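Local coordinates for uncharacterized protein (Bacteroides ovatus, PDB 4IRT), which is of unknown function but carries a BNR repeat-like beta-propeller domain and is a putative neuraminidase, which would cleave terminal sialic acids from glycans, at residues V140-M153 with Q167-W181. Sequence-based numbering, arbitrary orientation. Where two conformers were deposited one is given.
Sequences VYRSGSSGRGNLVM and QDILIDGENKRNAYW. With EDO (1,2-ethanediol), chain K.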
loop_
_atom_site.group_PDB
_atom_site.type_symbol
_atom_site.label_atom_id
_atom_site.label_comp_id
_atom_site.label_asym_id
_atom_site.label_seq_id
_atom_site.Cartn_x
_atom_site.Cartn_y
_atom_site.Cartn_z
ATOM N N VAL A 140 -1.327 -4.031 10.525
ATOM C CA VAL A 140 -2.672 -4.352 10.110
ATOM C C VAL A 140 -2.622 -5.557 9.183
ATOM O O VAL A 140 -1.700 -5.682 8.365
ATOM C CB VAL A 140 -3.392 -3.193 9.405
ATOM C CG1 VAL A 140 -4.778 -3.641 8.980
ATOM C CG2 VAL A 140 -3.490 -1.992 10.315
ATOM N N TYR A 141 -3.608 -6.439 9.320
ATOM C CA TYR A 141 -3.725 -7.572 8.412
ATOM C C TYR A 141 -5.175 -8.016 8.325
ATOM O O TYR A 141 -6.000 -7.593 9.142
ATOM C CB TYR A 141 -2.808 -8.725 8.862
ATOM C CG TYR A 141 -3.148 -9.394 10.193
ATOM C CD1 TYR A 141 -2.780 -8.804 11.388
ATOM C CD2 TYR A 141 -3.833 -10.604 10.252
ATOM C CE1 TYR A 141 -3.067 -9.396 12.600
ATOM C CE2 TYR A 141 -4.115 -11.211 11.466
ATOM C CZ TYR A 141 -3.729 -10.598 12.647
ATOM O OH TYR A 141 -3.997 -11.175 13.886
ATOM N N ARG A 142 -5.442 -8.854 7.322
ATOM C CA ARG A 142 -6.748 -9.491 7.166
ATOM C C ARG A 142 -6.673 -10.902 7.736
ATOM O O ARG A 142 -5.831 -11.725 7.346
ATOM C CB ARG A 142 -7.223 -9.578 5.705
ATOM C CG ARG A 142 -8.636 -10.156 5.587
ATOM C CD ARG A 142 -9.112 -10.437 4.166
ATOM N NE ARG A 142 -8.549 -11.650 3.583
ATOM C CZ ARG A 142 -8.645 -11.966 2.289
ATOM N NH1 ARG A 142 -9.311 -11.164 1.466
ATOM N NH2 ARG A 142 -8.100 -13.074 1.820
ATOM N N SER A 143 -7.553 -11.172 8.681
ATOM C CA SER A 143 -7.647 -12.486 9.276
ATOM C C SER A 143 -8.827 -13.248 8.694
ATOM O O SER A 143 -9.952 -12.731 8.664
ATOM C CB SER A 143 -7.859 -12.374 10.788
ATOM O OG SER A 143 -7.946 -13.679 11.343
ATOM N N GLY A 144 -8.592 -14.489 8.273
ATOM C CA GLY A 144 -9.695 -15.376 7.839
ATOM C C GLY A 144 -9.304 -16.143 6.588
ATOM O O GLY A 144 -8.415 -15.734 5.851
ATOM N N SER A 145 -9.958 -17.278 6.387
ATOM C CA SER A 145 -9.777 -18.095 5.188
ATOM C C SER A 145 -11.155 -18.399 4.599
ATOM O O SER A 145 -12.175 -18.203 5.267
ATOM C CB SER A 145 -9.063 -19.416 5.537
ATOM O OG SER A 145 -7.780 -19.195 6.126
ATOM N N SER A 146 -11.157 -18.889 3.364
ATOM C CA SER A 146 -12.366 -19.379 2.692
ATOM C C SER A 146 -13.400 -18.282 2.541
ATOM O O SER A 146 -14.609 -18.525 2.656
ATOM C CB SER A 146 -12.958 -20.560 3.460
ATOM O OG SER A 146 -11.964 -21.530 3.740
ATOM N N GLY A 147 -12.894 -17.072 2.315
ATOM C CA GLY A 147 -13.730 -15.906 2.084
ATOM C C GLY A 147 -13.919 -15.009 3.286
ATOM O O GLY A 147 -14.319 -13.858 3.108
ATOM N N ARG A 148 -13.655 -15.507 4.495
ATOM C CA ARG A 148 -13.723 -14.657 5.676
ATOM C C ARG A 148 -12.570 -13.670 5.682
ATOM O O ARG A 148 -11.470 -13.943 5.223
ATOM C CB ARG A 148 -13.730 -15.433 7.008
ATOM C CG ARG A 148 -15.024 -16.183 7.300
ATOM C CD ARG A 148 -14.894 -17.617 6.840
ATOM N NE ARG A 148 -16.158 -18.321 6.718
ATOM C CZ ARG A 148 -16.258 -19.625 6.457
ATOM N NH1 ARG A 148 -15.162 -20.374 6.302
ATOM N NH2 ARG A 148 -17.456 -20.184 6.359
ATOM N N GLY A 149 -12.858 -12.517 6.255
ATOM C CA GLY A 149 -11.973 -11.414 6.257
ATOM C C GLY A 149 -12.433 -10.579 7.426
ATOM O O GLY A 149 -13.683 -10.450 7.699
ATOM N N ASN A 150 -11.439 -10.112 8.171
ATOM C CA ASN A 150 -11.640 -9.146 9.229
ATOM C C ASN A 150 -10.365 -8.361 9.417
ATOM O O ASN A 150 -9.284 -8.931 9.442
ATOM C CB ASN A 150 -12.016 -9.830 10.543
ATOM C CG ASN A 150 -12.299 -8.822 11.664
ATOM O OD1 ASN A 150 -13.110 -7.905 11.502
ATOM N ND2 ASN A 150 -11.627 -8.989 12.795
ATOM N N LEU A 151 -10.493 -7.050 9.549
ATOM C CA LEU A 151 -9.327 -6.198 9.782
ATOM C C LEU A 151 -8.854 -6.316 11.225
ATOM O O LEU A 151 -9.604 -6.024 12.157
ATOM C CB LEU A 151 -9.676 -4.731 9.488
ATOM C CG LEU A 151 -8.530 -3.710 9.513
ATOM C CD1 LEU A 151 -8.956 -2.464 8.735
ATOM C CD2 LEU A 151 -8.118 -3.338 10.940
ATOM N N VAL A 152 -7.593 -6.727 11.414
ATOM C CA VAL A 152 -7.007 -6.793 12.741
ATOM C C VAL A 152 -5.840 -5.812 12.814
ATOM O O VAL A 152 -5.033 -5.737 11.892
ATOM C CB VAL A 152 -6.514 -8.211 13.049
ATOM C CG1 VAL A 152 -5.839 -8.299 14.400
ATOM C CG2 VAL A 152 -7.683 -9.186 12.952
HETATM N N MSE A 153 -5.776 -5.092 13.928
HETATM C CA MSE A 153 -4.844 -4.005 14.128
HETATM C C MSE A 153 -4.158 -4.137 15.464
HETATM O O MSE A 153 -4.790 -4.241 16.535
HETATM C CB MSE A 153 -5.601 -2.680 13.978
HETATM C CG MSE A 153 -4.774 -1.455 14.342
HETATM SE SE MSE A 153 -5.802 0.214 14.194
HETATM C CE MSE A 153 -6.151 0.247 12.272
ATOM N N GLN A 167 -7.466 -3.040 17.754
ATOM C CA GLN A 167 -8.854 -3.349 17.447
ATOM C C GLN A 167 -8.985 -4.768 16.935
ATOM O O GLN A 167 -8.250 -5.185 16.037
ATOM C CB GLN A 167 -9.455 -2.388 16.420
ATOM C CG GLN A 167 -9.521 -0.920 16.818
ATOM C CD GLN A 167 -10.454 -0.609 17.981
ATOM O OE1 GLN A 167 -11.287 -1.418 18.369
ATOM N NE2 GLN A 167 -10.298 0.574 18.554
ATOM N N ASP A 168 -9.916 -5.472 17.556
ATOM C CA ASP A 168 -10.382 -6.790 17.141
ATOM C C ASP A 168 -11.448 -6.670 16.077
ATOM O O ASP A 168 -11.494 -7.484 15.165
ATOM C CB ASP A 168 -11.013 -7.513 18.346
ATOM C CG ASP A 168 -9.978 -8.049 19.297
ATOM O OD1 ASP A 168 -9.150 -8.851 18.828
ATOM O OD2 ASP A 168 -9.992 -7.683 20.505
ATOM N N ILE A 169 -12.374 -5.731 16.256
ATOM C CA ILE A 169 -13.356 -5.452 15.214
ATOM C C ILE A 169 -13.549 -3.950 14.980
ATOM O O ILE A 169 -14.213 -3.241 15.762
ATOM C CB ILE A 169 -14.713 -6.123 15.476
ATOM C CG1 ILE A 169 -14.536 -7.586 15.929
ATOM C CG2 ILE A 169 -15.547 -6.070 14.204
ATOM C CD1 ILE A 169 -15.828 -8.360 16.036
ATOM N N LEU A 170 -12.981 -3.484 13.877
ATOM C CA LEU A 170 -13.025 -2.095 13.500
ATOM C C LEU A 170 -14.034 -1.873 12.384
ATOM O O LEU A 170 -14.848 -0.961 12.471
ATOM C CB LEU A 170 -11.630 -1.655 13.054
ATOM C CG LEU A 170 -11.458 -0.201 12.652
ATOM C CD1 LEU A 170 -12.006 0.752 13.714
ATOM C CD2 LEU A 170 -9.977 0.064 12.421
ATOM N N ILE A 171 -13.977 -2.727 11.350
ATOM C CA ILE A 171 -14.921 -2.695 10.236
ATOM C C ILE A 171 -15.706 -3.998 10.290
ATOM O O ILE A 171 -15.125 -5.082 10.337
ATOM C CB ILE A 171 -14.221 -2.551 8.882
ATOM C CG1 ILE A 171 -13.360 -1.292 8.809
ATOM C CG2 ILE A 171 -15.225 -2.484 7.752
ATOM C CD1 ILE A 171 -12.491 -1.245 7.564
ATOM N N ASP A 172 -17.034 -3.877 10.336
ATOM C CA ASP A 172 -17.920 -5.007 10.528
ATOM C C ASP A 172 -18.661 -5.288 9.228
ATOM O O ASP A 172 -19.480 -4.485 8.796
ATOM C CB ASP A 172 -18.920 -4.684 11.658
ATOM C CG ASP A 172 -19.734 -5.884 12.107
ATOM O OD1 ASP A 172 -19.583 -7.011 11.561
ATOM O OD2 ASP A 172 -20.547 -5.684 13.043
ATOM N N GLY A 173 -18.356 -6.436 8.636
ATOM C CA GLY A 173 -19.048 -6.938 7.452
ATOM C C GLY A 173 -20.352 -7.638 7.767
ATOM O O GLY A 173 -21.038 -8.078 6.853
ATOM N N GLU A 174 -20.677 -7.760 9.058
ATOM C CA GLU A 174 -21.968 -8.252 9.529
ATOM C C GLU A 174 -22.356 -9.613 8.954
ATOM O O GLU A 174 -23.545 -9.869 8.693
ATOM C CB GLU A 174 -23.094 -7.243 9.240
ATOM C CG GLU A 174 -22.896 -5.870 9.854
ATOM C CD GLU A 174 -24.016 -4.930 9.495
ATOM O OE1 GLU A 174 -25.089 -5.033 10.115
ATOM O OE2 GLU A 174 -23.835 -4.110 8.590
ATOM N N ASN A 175 -21.363 -10.470 8.791
ATOM C CA ASN A 175 -21.540 -11.799 8.172
ATOM C C ASN A 175 -22.186 -11.782 6.796
ATOM O O ASN A 175 -22.770 -12.766 6.391
ATOM C CB ASN A 175 -22.323 -12.720 9.112
ATOM C CG ASN A 175 -21.659 -12.839 10.482
ATOM O OD1 ASN A 175 -20.475 -13.170 10.583
ATOM N ND2 ASN A 175 -22.403 -12.546 11.533
ATOM N N LYS A 176 -22.028 -10.671 6.078
ATOM C CA LYS A 176 -22.687 -10.430 4.798
ATOM C C LYS A 176 -21.683 -10.063 3.713
ATOM O O LYS A 176 -21.777 -10.530 2.586
ATOM C CB LYS A 176 -23.656 -9.231 4.918
ATOM C CG LYS A 176 -24.969 -9.564 5.550
ATOM C CD LYS A 176 -25.918 -8.395 5.483
ATOM C CE LYS A 176 -27.248 -8.786 6.083
ATOM N NZ LYS A 176 -27.941 -7.583 6.611
ATOM N N ARG A 177 -20.757 -9.168 4.073
ATOM C CA ARG A 177 -19.897 -8.502 3.107
ATOM C C ARG A 177 -18.463 -8.429 3.617
ATOM O O ARG A 177 -18.209 -8.580 4.808
ATOM C CB ARG A 177 -20.422 -7.088 2.791
ATOM C CG ARG A 177 -20.432 -6.112 3.985
ATOM C CD ARG A 177 -21.071 -4.779 3.631
ATOM N NE ARG A 177 -22.439 -4.915 3.123
ATOM C CZ ARG A 177 -23.529 -5.050 3.875
ATOM N NH1 ARG A 177 -23.456 -5.004 5.204
ATOM N NH2 ARG A 177 -24.716 -5.217 3.296
ATOM N N ASN A 178 -17.542 -8.238 2.692
ATOM C CA ASN A 178 -16.162 -8.002 2.999
ATOM C C ASN A 178 -15.845 -6.517 2.788
ATOM O O ASN A 178 -16.610 -5.775 2.152
ATOM C CB ASN A 178 -15.249 -8.863 2.106
ATOM C CG ASN A 178 -15.302 -10.347 2.439
ATOM O OD1 ASN A 178 -15.753 -11.164 1.648
ATOM N ND2 ASN A 178 -14.848 -10.687 3.603
ATOM N N ALA A 179 -14.683 -6.119 3.291
ATOM C CA ALA A 179 -14.067 -4.824 2.978
ATOM C C ALA A 179 -12.646 -5.031 2.472
ATOM O O ALA A 179 -12.020 -6.049 2.803
ATOM C CB ALA A 179 -14.049 -3.959 4.213
ATOM N N TYR A 180 -12.155 -4.065 1.675
ATOM C CA TYR A 180 -10.760 -3.948 1.287
ATOM C C TYR A 180 -10.337 -2.541 1.577
ATOM O O TYR A 180 -10.967 -1.591 1.100
ATOM C CB TYR A 180 -10.551 -4.259 -0.189
ATOM C CG TYR A 180 -10.844 -5.691 -0.479
ATOM C CD1 TYR A 180 -9.850 -6.661 -0.347
ATOM C CD2 TYR A 180 -12.105 -6.081 -0.861
ATOM C CE1 TYR A 180 -10.129 -8.006 -0.595
ATOM C CE2 TYR A 180 -12.397 -7.414 -1.111
ATOM C CZ TYR A 180 -11.406 -8.369 -0.967
ATOM O OH TYR A 180 -11.730 -9.683 -1.205
ATOM N N TRP A 181 -9.273 -2.425 2.365
ATOM C CA TRP A 181 -8.873 -1.162 2.961
ATOM C C TRP A 181 -7.468 -0.737 2.582
ATOM O O TRP A 181 -6.698 -1.514 2.064
ATOM C CB TRP A 181 -8.977 -1.251 4.496
ATOM C CG TRP A 181 -8.193 -2.411 5.084
ATOM C CD1 TRP A 181 -6.881 -2.461 5.369
ATOM C CD2 TRP A 181 -8.738 -3.703 5.431
ATOM N NE1 TRP A 181 -6.540 -3.726 5.866
ATOM C CE2 TRP A 181 -7.684 -4.490 5.923
ATOM C CE3 TRP A 181 -10.018 -4.255 5.350
ATOM C CZ2 TRP A 181 -7.866 -5.810 6.317
ATOM C CZ3 TRP A 181 -10.207 -5.539 5.756
ATOM C CH2 TRP A 181 -9.130 -6.322 6.226
HETATM C C1 EDO K . -14.843 -6.372 7.040
HETATM O O1 EDO K . -15.071 -7.774 7.163
HETATM C C2 EDO K . -13.396 -6.035 7.435
HETATM O O2 EDO K . -13.157 -6.245 8.832
HETATM O O HOH W 1 -12.107 -5.309 11.862
#
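Leu-151 sets its CD1 methyl squarely over one face of the Trp-181 indole, 3.6 Å from the centroid of the five-membered ring and 12° off its normal, a CH-pi contact. Val-140 CG1 meets the same ring obliquely near NE1, while Arg-142 CB rests by CH2. With CG between the backbone N and the carbonyl carbon (chi1 55°), the indole lies against side chains of both strand 140-143 and strand 151-153. Were Trp-181 replaced by alanine, the Leu-151 methyl would probably lose its aromatic partner, and Val-140 CG1 would face a gap between blades. Leu-151 CD2 runs alongside Leu-170 CD2, which also meets Met-153 CE at 3.8 Å.

Polar groups border this core. Met-153 and Gln-167 form an antiparallel hydrogen-bonded pair, closing the first blade. Asn-150 ND2 gives Asp-168 O a nearly straight 2.8 Å hydrogen bond, in the amide plane. A water 2.8 Å from Asn-150 OD1 accepts a hydrogen bond from Leu-170 N. A 1,2-ethanediol, probably from crystallisation, bridges Leu-151 N and Ile-171 O through O2. The Asn-178 ND2 hydrogen bond to Gly-147 O is longer, 3.3 Å, and more bent. Apolar packing thus joins blades 124-167 and 178-242, while side-chain amides and water serve backbone groups around the linking loop.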